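Local coordinates for protein ReP1-NCXSQ (Loligo pealei, PDB 3PPT) that binds fatty acids such as palmitoleate inside a beta-barrel and, when phosphorylated, stimulates the Na+/Ca2+ exchanger of squid optic nerve, at residues A[1-5]-A[86-91]; A[36-41]-A[52-57]; A[19-23]-A[116-120]. All coordinates share one frame. Residue numbers count along the deposited sequence, not the author numbering.

Contact 1: residues A[1-5]-A[86-91]; sequences AADLA and IDGNAM
How a chain terminus can pack against a hairpin of its own barrel is illustrated by residues 1-5 and 86-91. The hairpin's strands, 79-87 and 90-96, are joined by a type II' turn from Asp-87 to Ala-90, with Asp-87 N to Ala-90 O at 2.8 Å, Ala-90 N to Asp-87 O at 3.0 Å, and Gly-88 at its positive-phi corner (59/-115). Ala-1 faces this turn, its CA 4.6 Å from the CA of Asn-89. Ala-1 N donates to Gly-88 O (3.1 Å). Ala-1 CA makes a CA-H...O contact of 3.6 Å with Asn-89 O, and Ala-1 CB meets Ile-86 CD1 (3.7 Å) and Met-91 CB (4.1 Å). Residues 2-4 form a 3-10 turn in which Leu-4 N donates to Ala-1 O (3.1 Å). Asp-3, chi1 p, brings OD2 to 4.2 Å from Asn-89 OD1. One water donates to Asp-3 OD2 (2.7 Å) and Asn-89 OD1 (2.8 Å); a second joins Asp-3 OD2 (2.8 Å) to Asn-89 O (2.7 Å). Asn-89, chi1 t, gives ND2 to Glu-106 and Val-107 O. Leu-4, rotamer mt, is buried, its CD1 touching Met-91 CB (3.8 Å). Met-91 (chi1 t, chi2 and chi3 m) has its end lead away from residues 1-5, and its side chain packs on Trp-49 and Ile-51. Such a short 3-10 segment before the first strand is familiar from fatty-acid-binding proteins. Chemically, apolar packing is joined by one direct hydrogen bond, from Ala-1 N, whereas Asp-3 OD2 and Asn-89 OD1, both acceptors, need a donating water between them.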
# COMPACT_ATOMS: atom_id res chain seq x y z
N ALA A 1 -3.41 -11.52 9.89
CA ALA A 1 -2.90 -10.23 9.42
C ALA A 1 -2.98 -9.15 10.49
O ALA A 1 -2.64 -8.00 10.23
CB ALA A 1 -3.67 -9.80 8.18
N ALA A 2 -3.42 -9.52 11.70
CA ALA A 2 -3.66 -8.55 12.76
C ALA A 2 -2.42 -7.76 13.20
O ALA A 2 -2.53 -6.64 13.70
CB ALA A 2 -4.29 -9.24 13.97
N ASP A 3 -1.24 -8.35 13.02
CA ASP A 3 -0.00 -7.68 13.40
C ASP A 3 0.45 -6.59 12.44
O ASP A 3 1.48 -5.94 12.66
CB ASP A 3 1.12 -8.69 13.66
CG ASP A 3 1.37 -9.64 12.50
OD1 ASP A 3 2.51 -10.16 12.44
OD2 ASP A 3 0.47 -9.90 11.66
N LEU A 4 -0.30 -6.36 11.36
CA LEU A 4 -0.03 -5.22 10.49
C LEU A 4 -0.32 -3.90 11.20
O LEU A 4 0.16 -2.86 10.79
CB LEU A 4 -0.83 -5.34 9.19
CG LEU A 4 -0.25 -6.33 8.18
CD1 LEU A 4 -1.28 -6.64 7.10
CD2 LEU A 4 1.07 -5.82 7.56
N ALA A 5 -1.11 -3.96 12.28
CA ALA A 5 -1.41 -2.75 13.04
C ALA A 5 -0.14 -2.09 13.56
O ALA A 5 0.79 -2.77 14.01
CB ALA A 5 -2.34 -3.08 14.22
N ILE A 86 -8.48 -10.99 3.97
CA ILE A 86 -7.43 -11.56 4.79
C ILE A 86 -7.15 -12.96 4.27
O ILE A 86 -8.07 -13.74 4.06
CB ILE A 86 -7.86 -11.71 6.26
CG1 ILE A 86 -8.26 -10.36 6.85
CG2 ILE A 86 -6.75 -12.34 7.08
CD1 ILE A 86 -7.15 -9.38 6.88
N ASP A 87 -5.88 -13.26 4.05
CA ASP A 87 -5.46 -14.61 3.68
C ASP A 87 -4.34 -15.03 4.62
O ASP A 87 -3.15 -14.77 4.35
CB ASP A 87 -5.00 -14.64 2.22
CG ASP A 87 -4.72 -16.05 1.74
OD1 ASP A 87 -5.02 -17.02 2.47
OD2 ASP A 87 -4.22 -16.19 0.60
N GLY A 88 -4.72 -15.63 5.74
CA GLY A 88 -3.78 -16.03 6.76
C GLY A 88 -2.99 -14.84 7.28
O GLY A 88 -3.55 -13.93 7.89
N ASN A 89 -1.69 -14.87 7.04
CA ASN A 89 -0.78 -13.83 7.49
C ASN A 89 -0.89 -12.52 6.71
O ASN A 89 -0.41 -11.48 7.17
CB ASN A 89 0.66 -14.34 7.37
CG ASN A 89 1.65 -13.52 8.15
OD1 ASN A 89 1.47 -13.26 9.35
ND2 ASN A 89 2.73 -13.12 7.49
N ALA A 90 -1.52 -12.55 5.54
CA ALA A 90 -1.52 -11.41 4.63
C ALA A 90 -2.87 -10.70 4.55
O ALA A 90 -3.92 -11.33 4.69
CB ALA A 90 -1.10 -11.85 3.23
N MET A 91 -2.83 -9.40 4.28
CA MET A 91 -4.02 -8.66 3.91
C MET A 91 -3.81 -8.23 2.47
O MET A 91 -2.79 -7.62 2.14
CB MET A 91 -4.25 -7.46 4.84
CG MET A 91 -5.59 -6.73 4.61
SD MET A 91 -5.59 -5.59 3.22
CE MET A 91 -4.57 -4.28 3.89
O HOH W 1 1.05 -9.91 8.87
O HOH W 2 -0.30 -12.47 11.34

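Contact 2: residues A[36-41]-A[52-57]; sequences ATPTQE and KTSTTF. With PAM (palmitoleic acid), chain B.
The palmitoleate pocket is walled here by antiparallel strands 39-45 and 48-54 of a beta hairpin. The axes of 39-41 and 52-54 approach to 4.7 Å, with 162° between their N-to-C directions. Thr-39 and Ser-54 form a hydrogen-bonded pair (Thr-39 N to Ser-54 O 3.1 Å, Ser-54 N to Thr-39 O 2.9 Å), as do Glu-41 and Lys-52 (Glu-41 N to Lys-52 O and Lys-52 N to Glu-41 O, both 2.9 Å). Gln-40 and Thr-53, the non-hydrogen-bonded pair between them (CA atoms 4.5 Å apart), point to the pocket face. Gln-40, chi1 m, sets NE2 2.9 Å from ligand O1 and gives OE1 to Arg-105; the backbone O of Thr-53 is 3.1 Å from ligand C16. On the other face one water bonds Thr-39 OG1, Ser-54 OG and Glu-41 OE1 (each 2.8 Å) and Lys-52 O (2.9 Å). Thr-55 OG1, also hydrogen-bonded to Lys-58 O, accepts from Phe-57 N (3.3 Å) in an ST turn; the Phe-57 ring edge meets Ala-36 CB (CE2, 3.8 Å) and ligand C12 (CE1, 3.6 Å). With Arg-125 and Tyr-127 hydrogen-bonded to the carboxylate, this is the headgroup-inward site typical of many fatty-acid-binding proteins.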
# COMPACT_ATOMS: atom_id res chain seq x y z
N ALA A 36 10.85 9.35 -1.99
CA ALA A 36 10.14 9.42 -0.72
C ALA A 36 10.53 8.31 0.25
O ALA A 36 10.96 7.23 -0.16
CB ALA A 36 8.63 9.40 -0.95
N THR A 37 10.31 8.57 1.53
CA THR A 37 10.43 7.56 2.58
C THR A 37 9.11 7.54 3.34
O THR A 37 9.01 8.07 4.44
CB THR A 37 11.60 7.87 3.53
OG1 THR A 37 12.78 8.13 2.77
CG2 THR A 37 11.85 6.70 4.48
N PRO A 38 8.09 6.92 2.75
CA PRO A 38 6.76 6.99 3.36
C PRO A 38 6.64 6.24 4.67
O PRO A 38 7.36 5.27 4.95
CB PRO A 38 5.87 6.31 2.32
CG PRO A 38 6.81 5.42 1.56
CD PRO A 38 8.08 6.18 1.48
N THR A 39 5.69 6.70 5.48
CA THR A 39 5.23 5.92 6.62
C THR A 39 3.84 5.38 6.31
O THR A 39 3.07 6.00 5.57
CB THR A 39 5.14 6.75 7.90
OG1 THR A 39 4.17 7.79 7.74
CG2 THR A 39 6.52 7.32 8.25
N GLN A 40 3.52 4.24 6.90
CA GLN A 40 2.16 3.73 6.90
C GLN A 40 1.72 3.54 8.34
O GLN A 40 2.46 2.97 9.16
CB GLN A 40 2.03 2.41 6.15
CG GLN A 40 2.18 2.57 4.64
CD GLN A 40 1.86 1.30 3.87
OE1 GLN A 40 1.06 0.48 4.32
NE2 GLN A 40 2.48 1.13 2.70
N GLU A 41 0.52 4.01 8.65
CA GLU A 41 -0.07 3.79 9.95
C GLU A 41 -1.35 3.02 9.75
O GLU A 41 -2.26 3.47 9.05
CB GLU A 41 -0.33 5.12 10.62
CG GLU A 41 0.96 5.73 11.09
CD GLU A 41 0.79 7.15 11.53
OE1 GLU A 41 0.61 8.00 10.64
OE2 GLU A 41 0.85 7.40 12.75
N LYS A 52 -3.14 4.99 6.70
CA LYS A 52 -2.67 6.31 6.32
C LYS A 52 -1.24 6.19 5.81
O LYS A 52 -0.36 5.72 6.53
CB LYS A 52 -2.71 7.28 7.52
CG LYS A 52 -2.16 8.67 7.17
CD LYS A 52 -2.06 9.60 8.39
CE LYS A 52 -3.41 9.95 8.96
NZ LYS A 52 -4.20 10.82 8.04
N THR A 53 -1.02 6.61 4.57
CA THR A 53 0.33 6.60 3.99
C THR A 53 0.76 8.03 3.81
O THR A 53 0.10 8.79 3.10
CB THR A 53 0.37 5.86 2.63
OG1 THR A 53 -0.20 4.55 2.78
CG2 THR A 53 1.81 5.73 2.15
N SER A 54 1.86 8.40 4.46
CA SER A 54 2.29 9.81 4.52
C SER A 54 3.66 10.02 3.90
O SER A 54 4.57 9.22 4.10
CB SER A 54 2.37 10.26 5.99
OG SER A 54 1.14 10.10 6.69
N THR A 55 3.80 11.11 3.15
CA THR A 55 5.09 11.59 2.65
C THR A 55 5.12 13.11 2.83
O THR A 55 4.14 13.70 3.26
CB THR A 55 5.27 11.29 1.15
OG1 THR A 55 4.33 12.07 0.39
CG2 THR A 55 5.11 9.80 0.84
N THR A 56 6.22 13.74 2.44
CA THR A 56 6.31 15.19 2.57
C THR A 56 5.43 15.94 1.58
O THR A 56 5.18 17.13 1.77
CB THR A 56 7.75 15.69 2.39
OG1 THR A 56 8.21 15.39 1.07
CG2 THR A 56 8.68 15.07 3.42
N PHE A 57 4.97 15.26 0.52
CA PHE A 57 4.26 15.93 -0.57
C PHE A 57 2.82 15.44 -0.76
O PHE A 57 2.05 16.10 -1.45
CB PHE A 57 5.03 15.79 -1.89
CG PHE A 57 5.25 14.36 -2.31
CD1 PHE A 57 4.34 13.70 -3.12
CD2 PHE A 57 6.38 13.68 -1.87
CE1 PHE A 57 4.55 12.37 -3.49
CE2 PHE A 57 6.59 12.37 -2.23
CZ PHE A 57 5.68 11.71 -3.04
C1 PAM B . 3.82 2.34 -0.72
O1 PAM B . 2.88 2.43 0.12
O2 PAM B . 5.01 2.18 -0.35
C2 PAM B . 3.52 2.42 -2.21
C3 PAM B . 2.11 2.87 -2.53
C4 PAM B . 1.91 2.98 -4.04
C5 PAM B . 0.53 3.58 -4.35
C6 PAM B . 0.22 3.71 -5.83
C7 PAM B . 1.26 4.53 -6.59
C8 PAM B . 1.33 5.95 -6.05
C9 PAM B . 2.39 6.72 -6.79
C10 PAM B . 2.67 8.00 -6.51
C11 PAM B . 1.95 8.76 -5.42
C12 PAM B . 2.96 9.22 -4.38
C13 PAM B . 2.86 8.42 -3.10
C14 PAM B . 1.61 8.79 -2.31
C15 PAM B . 1.60 8.07 -0.98
C16 PAM B . 1.14 8.98 0.14
O HOH W 3 8.66 11.27 2.22
O HOH W 4 1.39 7.61 7.96

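Contact 3: residues A[19-23]-A[116-120]; sequences YMKAV and LKVND
Helix 16-23 packs on strand 111-118 through a small set of side chains. The short axes of 19-23 and 116-118 pass 8.9 Å apart at 39°, and no hydrogen bond links the two segments. Tyr-19, with chi1 t (178°) and chi2 88°, leaves the helix sideways, and its ring end comes close to the strand; Leu-116 (chi1 m, chi2 p) lays its CB over one ring face, 4.0 Å from the centroid, a CH-pi contact. Tyr-19 OH is hydrogen-bonded to Ser-101 OG. Val-118, chi1 p, fits among three helix residues: its CG1 touches Tyr-19 CD1 (3.4 Å) and Ala-22 CB (3.6 Å), and its CG2 lies 4.0 Å from Val-23 CG1, where Val-23 takes the m rotamer. The CA-to-CB bond of Met-20 is directed away from the strand; its side chain packs on helix 27-35 and, like Leu-116, touches the palmitoleate. Apolar packing of this kind seats the first helix of the helix-turn-helix lid that caps the beta-barrel in fatty-acid-binding proteins.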
# COMPACT_ATOMS: atom_id res chain seq x y z
N TYR A 19 6.61 -0.07 -11.60
CA TYR A 19 5.24 -0.14 -11.12
C TYR A 19 4.51 1.17 -11.45
O TYR A 19 3.42 1.18 -12.04
CB TYR A 19 5.17 -0.45 -9.61
CG TYR A 19 3.73 -0.46 -9.14
CD1 TYR A 19 2.97 -1.62 -9.20
CD2 TYR A 19 3.11 0.70 -8.68
CE1 TYR A 19 1.64 -1.62 -8.83
CE2 TYR A 19 1.79 0.71 -8.31
CZ TYR A 19 1.06 -0.46 -8.39
OH TYR A 19 -0.26 -0.46 -8.03
N MET A 20 5.12 2.30 -11.07
CA MET A 20 4.51 3.59 -11.34
C MET A 20 4.34 3.87 -12.84
O MET A 20 3.32 4.40 -13.24
CB MET A 20 5.31 4.71 -10.68
CG MET A 20 5.17 4.72 -9.15
SD MET A 20 5.87 6.20 -8.43
CE MET A 20 7.63 5.88 -8.67
N LYS A 21 5.32 3.50 -13.66
CA LYS A 21 5.18 3.66 -15.10
C LYS A 21 3.99 2.86 -15.63
O LYS A 21 3.23 3.35 -16.46
CB LYS A 21 6.46 3.26 -15.83
CG LYS A 21 7.59 4.27 -15.66
CD LYS A 21 8.84 3.82 -16.41
CE LYS A 21 9.96 4.83 -16.23
NZ LYS A 21 11.21 4.39 -16.90
N ALA A 22 3.80 1.66 -15.10
CA ALA A 22 2.74 0.78 -15.58
C ALA A 22 1.36 1.34 -15.24
O ALA A 22 0.41 1.13 -15.99
CB ALA A 22 2.90 -0.61 -15.01
N VAL A 23 1.24 2.08 -14.14
CA VAL A 23 -0.06 2.66 -13.80
C VAL A 23 -0.22 4.08 -14.33
O VAL A 23 -1.27 4.69 -14.17
CB VAL A 23 -0.40 2.59 -12.28
CG1 VAL A 23 -0.31 1.15 -11.79
CG2 VAL A 23 0.51 3.50 -11.46
N LEU A 116 3.49 -5.12 -4.70
CA LEU A 116 2.59 -4.43 -5.60
C LEU A 116 2.71 -5.05 -6.97
O LEU A 116 3.80 -5.09 -7.54
CB LEU A 116 2.92 -2.94 -5.69
CG LEU A 116 2.90 -2.15 -4.37
CD1 LEU A 116 4.23 -2.23 -3.65
CD2 LEU A 116 2.52 -0.69 -4.62
N LYS A 117 1.60 -5.54 -7.51
CA LYS A 117 1.62 -6.18 -8.82
C LYS A 117 0.65 -5.52 -9.80
O LYS A 117 -0.52 -5.30 -9.47
CB LYS A 117 1.30 -7.67 -8.71
CG LYS A 117 2.30 -8.46 -7.90
CD LYS A 117 1.96 -9.95 -7.89
CE LYS A 117 2.85 -10.72 -6.93
NZ LYS A 117 2.46 -12.16 -6.87
N VAL A 118 1.14 -5.22 -10.99
CA VAL A 118 0.32 -4.65 -12.05
C VAL A 118 0.83 -5.24 -13.35
O VAL A 118 2.04 -5.27 -13.58
CB VAL A 118 0.38 -3.10 -12.08
CG1 VAL A 118 1.80 -2.59 -12.24
CG2 VAL A 118 -0.51 -2.55 -13.19
N ASN A 119 -0.08 -5.73 -14.19
CA ASN A 119 0.32 -6.37 -15.43
C ASN A 119 1.44 -7.36 -15.14
O ASN A 119 1.28 -8.24 -14.29
CB ASN A 119 0.72 -5.32 -16.46
CG ASN A 119 -0.43 -4.39 -16.81
OD1 ASN A 119 -1.59 -4.78 -16.77
ND2 ASN A 119 -0.10 -3.14 -17.14
N ASP A 120 2.59 -7.19 -15.78
CA ASP A 120 3.70 -8.10 -15.55
C ASP A 120 4.77 -7.58 -14.60
O ASP A 120 5.84 -8.18 -14.48
CB ASP A 120 4.34 -8.46 -16.88
CG ASP A 120 3.37 -9.10 -17.82
OD1 ASP A 120 2.91 -10.21 -17.50
OD2 ASP A 120 3.06 -8.47 -18.86

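Together the three contacts show how pieces outside the sheet and a pair of strands within it are assembled around one ligand-holding barrel. Their centres lie about 20 Å (contacts 1 and 2; contacts 2 and 3) or about 23 Å (contacts 1 and 3) apart, and none touches another, yet all reach the same antiparallel sheet. Contact 2 is a hairpin pairing whose whole span falls between the segments of contact 1 and of contact 3. Contacts 1 and 3 interleave along the chain, 1-5, 19-23, 86-91, 116-120, so the N-terminal residues are tied twice to later strands. Contacts 2 and 3 both touch palmitoleate; the side chain of Met-91 is about 11 Å from it.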